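Side-chain contacts in protein DJ-1 homolog D (Arabidopsis thaliana, PDB 4OGG), which belongs to the DJ-1/PfpI family, whose fold it carries twice in one chain as two tandem domains of the class I glutaminase clan: residues Tyr58-Gly63 and Gly87-Glu92; Glu14-Met19 and Pro255-Ala260. One frame throughout, in Å; residues are numbered along the deposited sequence.

Contact 1 of 2, residues Tyr58-Gly63 and Gly87-Glu92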
loop_
_atom_site.group_PDB
_atom_site.type_symbol
_atom_site.label_atom_id
_atom_site.label_comp_id
_atom_site.label_asym_id
_atom_site.label_seq_id
_atom_site.Cartn_x
_atom_site.Cartn_y
_atom_site.Cartn_z
ATOM N N TYR C 58 -1.276 3.135 -17.223
ATOM C CA TYR C 58 -0.956 3.741 -15.935
ATOM C C TYR C 58 -1.270 2.880 -14.716
ATOM O O TYR C 58 -2.133 2.001 -14.748
ATOM C CB TYR C 58 -1.678 5.084 -15.783
ATOM C CG TYR C 58 -3.173 4.990 -15.976
ATOM C CD1 TYR C 58 -3.738 5.057 -17.253
ATOM C CD2 TYR C 58 -4.023 4.801 -14.888
ATOM C CE1 TYR C 58 -5.113 4.937 -17.444
ATOM C CE2 TYR C 58 -5.402 4.676 -15.066
ATOM C CZ TYR C 58 -5.938 4.745 -16.347
ATOM O OH TYR C 58 -7.294 4.610 -16.531
ATOM N N PHE C 59 -0.551 3.162 -13.634
ATOM C CA PHE C 59 -0.727 2.474 -12.362
ATOM C C PHE C 59 -1.542 3.423 -11.492
ATOM O O PHE C 59 -1.476 4.637 -11.684
ATOM C CB PHE C 59 0.636 2.233 -11.710
ATOM C CG PHE C 59 0.554 1.712 -10.303
ATOM C CD1 PHE C 59 0.072 0.434 -10.047
ATOM C CD2 PHE C 59 0.961 2.502 -9.234
ATOM C CE1 PHE C 59 -0.002 -0.053 -8.741
ATOM C CE2 PHE C 59 0.890 2.025 -7.925
ATOM C CZ PHE C 59 0.407 0.745 -7.681
ATOM N N GLU C 60 -2.312 2.886 -10.552
ATOM C CA GLU C 60 -3.104 3.740 -9.670
ATOM C C GLU C 60 -2.928 3.460 -8.182
ATOM O O GLU C 60 -2.844 2.311 -7.754
ATOM C CB GLU C 60 -4.602 3.646 -9.994
ATOM C CG GLU C 60 -5.478 4.473 -9.021
ATOM C CD GLU C 60 -6.970 4.321 -9.265
ATOM O OE1 GLU C 60 -7.419 4.598 -10.396
ATOM O OE2 GLU C 60 -7.699 3.925 -8.325
ATOM N N SER C 61 -2.875 4.536 -7.404
ATOM C CA SER C 61 -2.789 4.464 -5.951
ATOM C C SER C 61 -3.635 5.652 -5.494
ATOM O O SER C 61 -4.074 6.451 -6.329
ATOM C CB SER C 61 -1.337 4.587 -5.457
ATOM O OG SER C 61 -0.756 5.838 -5.772
ATOM N N ARG C 62 -3.896 5.771 -4.198
ATOM C CA ARG C 62 -4.712 6.887 -3.727
ATOM C C ARG C 62 -3.927 8.175 -3.525
ATOM O O ARG C 62 -2.780 8.157 -3.090
ATOM C CB ARG C 62 -5.434 6.522 -2.423
ATOM C CG ARG C 62 -6.637 5.622 -2.626
ATOM C CD ARG C 62 -7.499 5.521 -1.380
ATOM N NE ARG C 62 -8.061 6.805 -0.959
ATOM C CZ ARG C 62 -9.049 6.923 -0.076
ATOM N NH1 ARG C 62 -9.580 5.835 0.469
ATOM N NH2 ARG C 62 -9.505 8.119 0.270
ATOM N N GLY C 63 -4.565 9.298 -3.849
ATOM C CA GLY C 63 -3.926 10.592 -3.685
ATOM C C GLY C 63 -4.473 11.308 -2.465
ATOM O O GLY C 63 -4.992 10.673 -1.548
ATOM N N GLY C 87 -9.904 14.594 -15.095
ATOM C CA GLY C 87 -9.952 13.220 -15.543
ATOM C C GLY C 87 -9.953 12.275 -14.355
ATOM O O GLY C 87 -10.433 12.622 -13.273
ATOM N N GLY C 88 -9.386 11.088 -14.551
ATOM C CA GLY C 88 -9.348 10.091 -13.498
ATOM C C GLY C 88 -10.455 9.083 -13.737
ATOM O O GLY C 88 -10.915 8.938 -14.874
ATOM N N ARG C 89 -10.888 8.388 -12.683
ATOM C CA ARG C 89 -11.958 7.402 -12.817
ATOM C C ARG C 89 -13.339 7.949 -12.452
ATOM O O ARG C 89 -14.332 7.222 -12.484
ATOM C CB ARG C 89 -11.665 6.149 -11.977
ATOM C CG ARG C 89 -10.626 5.226 -12.599
ATOM C CD ARG C 89 -10.601 3.839 -11.952
ATOM N NE ARG C 89 -10.164 3.847 -10.554
ATOM C CZ ARG C 89 -10.981 3.784 -9.506
ATOM N NH1 ARG C 89 -12.297 3.713 -9.685
ATOM N NH2 ARG C 89 -10.480 3.764 -8.277
ATOM N N ALA C 90 -13.404 9.230 -12.117
ATOM C CA ALA C 90 -14.680 9.839 -11.777
ATOM C C ALA C 90 -15.559 10.029 -13.020
ATOM O O ALA C 90 -16.758 9.765 -12.984
ATOM C CB ALA C 90 -14.453 11.181 -11.076
ATOM N N PRO C 91 -14.972 10.480 -14.145
ATOM C CA PRO C 91 -15.784 10.681 -15.350
ATOM C C PRO C 91 -16.666 9.513 -15.792
ATOM O O PRO C 91 -17.821 9.718 -16.167
ATOM C CB PRO C 91 -14.745 11.054 -16.402
ATOM C CG PRO C 91 -13.744 11.833 -15.596
ATOM C CD PRO C 91 -13.595 10.962 -14.360
ATOM N N GLU C 92 -16.148 8.290 -15.745
ATOM C CA GLU C 92 -16.959 7.172 -16.201
ATOM C C GLU C 92 -18.268 7.026 -15.435
ATOM O O GLU C 92 -19.283 6.658 -16.029
ATOM C CB GLU C 92 -16.174 5.853 -16.169
ATOM C CG GLU C 92 -15.836 5.309 -14.794
ATOM C CD GLU C 92 -15.311 3.881 -14.860
ATOM O OE1 GLU C 92 -14.933 3.329 -13.808
ATOM O OE2 GLU C 92 -15.285 3.304 -15.969
HETATM O O HOH W 1 -9.086 6.671 -15.565
#
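E60 and R89 meet because each side chain is sent outward by its torsions: CG of E60 stands opposite the backbone N (chi1 176°) and the chain stays extended beyond it, whereas the R89 chain turns at chi3 (-66°) and so offers the flank of its guanidinium group rather than its end. The result illustrates the side-on form of the arginine-carboxylate salt bridge. R89 NE donates to E60 OE1 at 2.9 Å, and R89 NH2 donates to E60 OE2 at 2.8 Å. Each oxygen accepts on its syn lone pair, the one facing the other oxygen, and the carboxylate and guanidinium planes lie only 16° apart. Two nearly straight bonds between two flat groups fix the rotation of both, although the side chains themselves run roughly at right angles. The charges are buried, and further partners share them: E60 OE1 also takes a hydrogen bond from H50 NE2, R89 makes a cation-pi contact with Y12, and R89 NH1 reaches Y251 O of the second subunit.

A second, looser link passes through a water. It donates to Y58 OH at 2.9 Å and, weakly, to G88 O at 3.0 Å, while Y58 OH is also bonded to E285 of the second subunit. G88 N, one residue before R89, hydrogen-bonds to OD2 of the modified cysteine at position 118, a carboxy(hydroxy)methyl adduct, which places the salt bridge close to that site. In the fold, the salt bridge joins strand 59-62, paired antiparallel with strand 44-51, to the loop that follows strand 82-85 of the central sheet and leads into helix 90-94, at the interface with the second subunit.

Contact 2 of 2, residues Glu14-Met19 and Pro255-Ala260; sequences EDYEVM and PGHTFA
Y16 and H257 form an offset stack, with ring centroids 3.5 Å apart and planes at 10°. The two side chains approach from opposite sides, each pointing back along the other, so H257 ND1 sits over the rim of the tyrosine face, 3.2 Å from Y16 CZ, while Y16 CE2 lies over the imidazole.

Hydrogen bonds at both ring nitrogens fix the rotation of the imidazole. H257 NE2 donates to E14 OE1 at 2.6 Å, almost straight (168°), and OE1 accepts on its syn lone pair; the carboxylate is turned well away from the ring plane. H257 ND1 is bonded to D208 OD1. A bend at chi2 (-74°) helps the same carboxylate to turn back over its own helix. E14 is the N-cap residue of helix 15-27: its OE2 accepts from Y16 N at 2.7 Å, from outside the carboxylate plane, and weakly from E17 N. E14 OE1 also takes H50 N, so both oxygens of this buried group are engaged.

Water supplies the last link, 2.5 Å from Y16 OH and donating weakly to H257 O.

The contact joins the start of helix 15-27 in the first domain to the turn between strands 252-255 and 259-260 in the second, beside strand 44-51 and helix 208-221.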
loop_
_atom_site.group_PDB
_atom_site.type_symbol
_atom_site.label_atom_id
_atom_site.label_comp_id
_atom_site.label_asym_id
_atom_site.label_seq_id
_atom_site.Cartn_x
_atom_site.Cartn_y
_atom_site.Cartn_z
ATOM N N GLU C 14 -8.601 12.278 -11.039
ATOM C CA GLU C 14 -7.141 12.305 -10.931
ATOM C C GLU C 14 -6.707 13.490 -10.069
ATOM O O GLU C 14 -7.078 14.633 -10.338
ATOM C CB GLU C 14 -6.515 12.374 -12.328
ATOM C CG GLU C 14 -5.243 11.533 -12.480
ATOM C CD GLU C 14 -4.027 12.140 -11.800
ATOM O OE1 GLU C 14 -3.060 11.394 -11.544
ATOM O OE2 GLU C 14 -4.018 13.360 -11.540
ATOM N N ASP C 15 -5.919 13.202 -9.034
ATOM C CA ASP C 15 -5.464 14.216 -8.083
ATOM C C ASP C 15 -4.857 15.482 -8.695
ATOM O O ASP C 15 -5.225 16.591 -8.315
ATOM C CB ASP C 15 -4.479 13.585 -7.083
ATOM C CG ASP C 15 -4.457 14.309 -5.743
ATOM O OD1 ASP C 15 -5.311 15.196 -5.523
ATOM O OD2 ASP C 15 -3.593 13.989 -4.900
ATOM N N TYR C 16 -3.922 15.334 -9.628
ATOM C CA TYR C 16 -3.326 16.515 -10.252
ATOM C C TYR C 16 -4.353 17.288 -11.073
ATOM O O TYR C 16 -4.372 18.520 -11.070
ATOM C CB TYR C 16 -2.188 16.133 -11.205
ATOM C CG TYR C 16 -0.842 15.843 -10.575
ATOM C CD1 TYR C 16 -0.522 16.287 -9.294
ATOM C CD2 TYR C 16 0.148 15.184 -11.309
ATOM C CE1 TYR C 16 0.752 16.085 -8.758
ATOM C CE2 TYR C 16 1.417 14.983 -10.788
ATOM C CZ TYR C 16 1.714 15.433 -9.519
ATOM O OH TYR C 16 2.981 15.240 -9.020
ATOM N N GLU C 17 -5.200 16.552 -11.781
ATOM C CA GLU C 17 -6.184 17.157 -12.662
ATOM C C GLU C 17 -7.259 17.998 -11.990
ATOM O O GLU C 17 -7.951 18.771 -12.653
ATOM C CB GLU C 17 -6.768 16.069 -13.560
ATOM C CG GLU C 17 -5.753 15.655 -14.617
ATOM C CD GLU C 17 -5.983 14.275 -15.192
ATOM O OE1 GLU C 17 -7.147 13.911 -15.438
ATOM O OE2 GLU C 17 -4.984 13.560 -15.416
ATOM N N VAL C 18 -7.400 17.865 -10.677
ATOM C CA VAL C 18 -8.359 18.709 -9.979
ATOM C C VAL C 18 -7.598 19.807 -9.234
ATOM O O VAL C 18 -7.952 20.988 -9.311
ATOM C CB VAL C 18 -9.243 17.915 -8.967
ATOM C CG1 VAL C 18 -8.379 17.139 -7.984
ATOM C CG2 VAL C 18 -10.162 18.892 -8.211
ATOM N N MET C 19 -6.527 19.430 -8.544
ATOM C CA MET C 19 -5.779 20.402 -7.760
ATOM C C MET C 19 -5.004 21.461 -8.534
ATOM O O MET C 19 -4.992 22.620 -8.131
ATOM C CB MET C 19 -4.833 19.691 -6.785
ATOM C CG MET C 19 -4.307 20.602 -5.684
ATOM S SD MET C 19 -5.637 21.413 -4.746
ATOM C CE MET C 19 -5.858 20.258 -3.378
ATOM N N PRO C 255 2.978 7.263 -1.361
ATOM C CA PRO C 255 3.539 7.667 -2.651
ATOM C C PRO C 255 2.657 8.568 -3.508
ATOM O O PRO C 255 1.438 8.414 -3.543
ATOM C CB PRO C 255 3.818 6.328 -3.341
ATOM C CG PRO C 255 4.035 5.391 -2.198
ATOM C CD PRO C 255 2.943 5.796 -1.248
ATOM N N GLY C 256 3.296 9.512 -4.192
ATOM C CA GLY C 256 2.591 10.410 -5.092
ATOM C C GLY C 256 3.075 10.095 -6.497
ATOM O O GLY C 256 3.577 8.991 -6.733
ATOM N N HIS C 257 2.930 11.035 -7.430
ATOM C CA HIS C 257 3.386 10.809 -8.805
ATOM C C HIS C 257 4.897 11.012 -8.861
ATOM O O HIS C 257 5.440 11.828 -8.121
ATOM C CB HIS C 257 2.784 11.824 -9.790
ATOM C CG HIS C 257 1.291 11.920 -9.772
ATOM N ND1 HIS C 257 0.594 12.515 -8.742
ATOM C CD2 HIS C 257 0.367 11.587 -10.706
ATOM C CE1 HIS C 257 -0.692 12.550 -9.045
ATOM N NE2 HIS C 257 -0.857 11.995 -10.231
ATOM N N THR C 258 5.582 10.291 -9.744
ATOM C CA THR C 258 7.014 10.512 -9.876
ATOM C C THR C 258 7.126 11.792 -10.701
ATOM O O THR C 258 6.335 12.016 -11.621
ATOM C CB THR C 258 7.719 9.347 -10.599
ATOM O OG1 THR C 258 7.108 9.122 -11.874
ATOM C CG2 THR C 258 7.628 8.081 -9.761
ATOM N N PHE C 259 8.084 12.641 -10.354
ATOM C CA PHE C 259 8.263 13.907 -11.050
ATOM C C PHE C 259 9.554 13.904 -11.848
ATOM O O PHE C 259 10.611 13.550 -11.328
ATOM C CB PHE C 259 8.255 15.053 -10.036
ATOM C CG PHE C 259 8.394 16.410 -10.653
ATOM C CD1 PHE C 259 9.650 16.934 -10.935
ATOM C CD2 PHE C 259 7.268 17.165 -10.960
ATOM C CE1 PHE C 259 9.784 18.192 -11.515
ATOM C CE2 PHE C 259 7.392 18.425 -11.541
ATOM C CZ PHE C 259 8.653 18.938 -11.819
ATOM N N ALA C 260 9.461 14.301 -13.114
ATOM C CA ALA C 260 10.622 14.317 -14.000
ATOM C C ALA C 260 11.396 15.628 -13.984
ATOM O O ALA C 260 10.820 16.702 -14.153
ATOM C CB ALA C 260 10.185 13.990 -15.425
HETATM O O HOH W 2 5.181 14.453 -9.890
#

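In the fold
Reading from the N terminus, the chain first passes residues 14-19 at the start of helix 15-27, then 58-63 on strand 59-62, and soon afterwards 87-92, where contact 1 closes a short loop of 23 intervening residues within the first DJ-1/PfpI domain. Contact 2 closes only after 235 intervening residues, when 255-260 in the second domain returns to helix 15-27. Contact 1 thus lies nested within the loop that contact 2 closes, one local and one joining the two domains. Their centres are about 10 Å apart, and they touch directly: G87 O lies 2.9 Å from E14 N, a probable hydrogen bond, and G63 packs on D15.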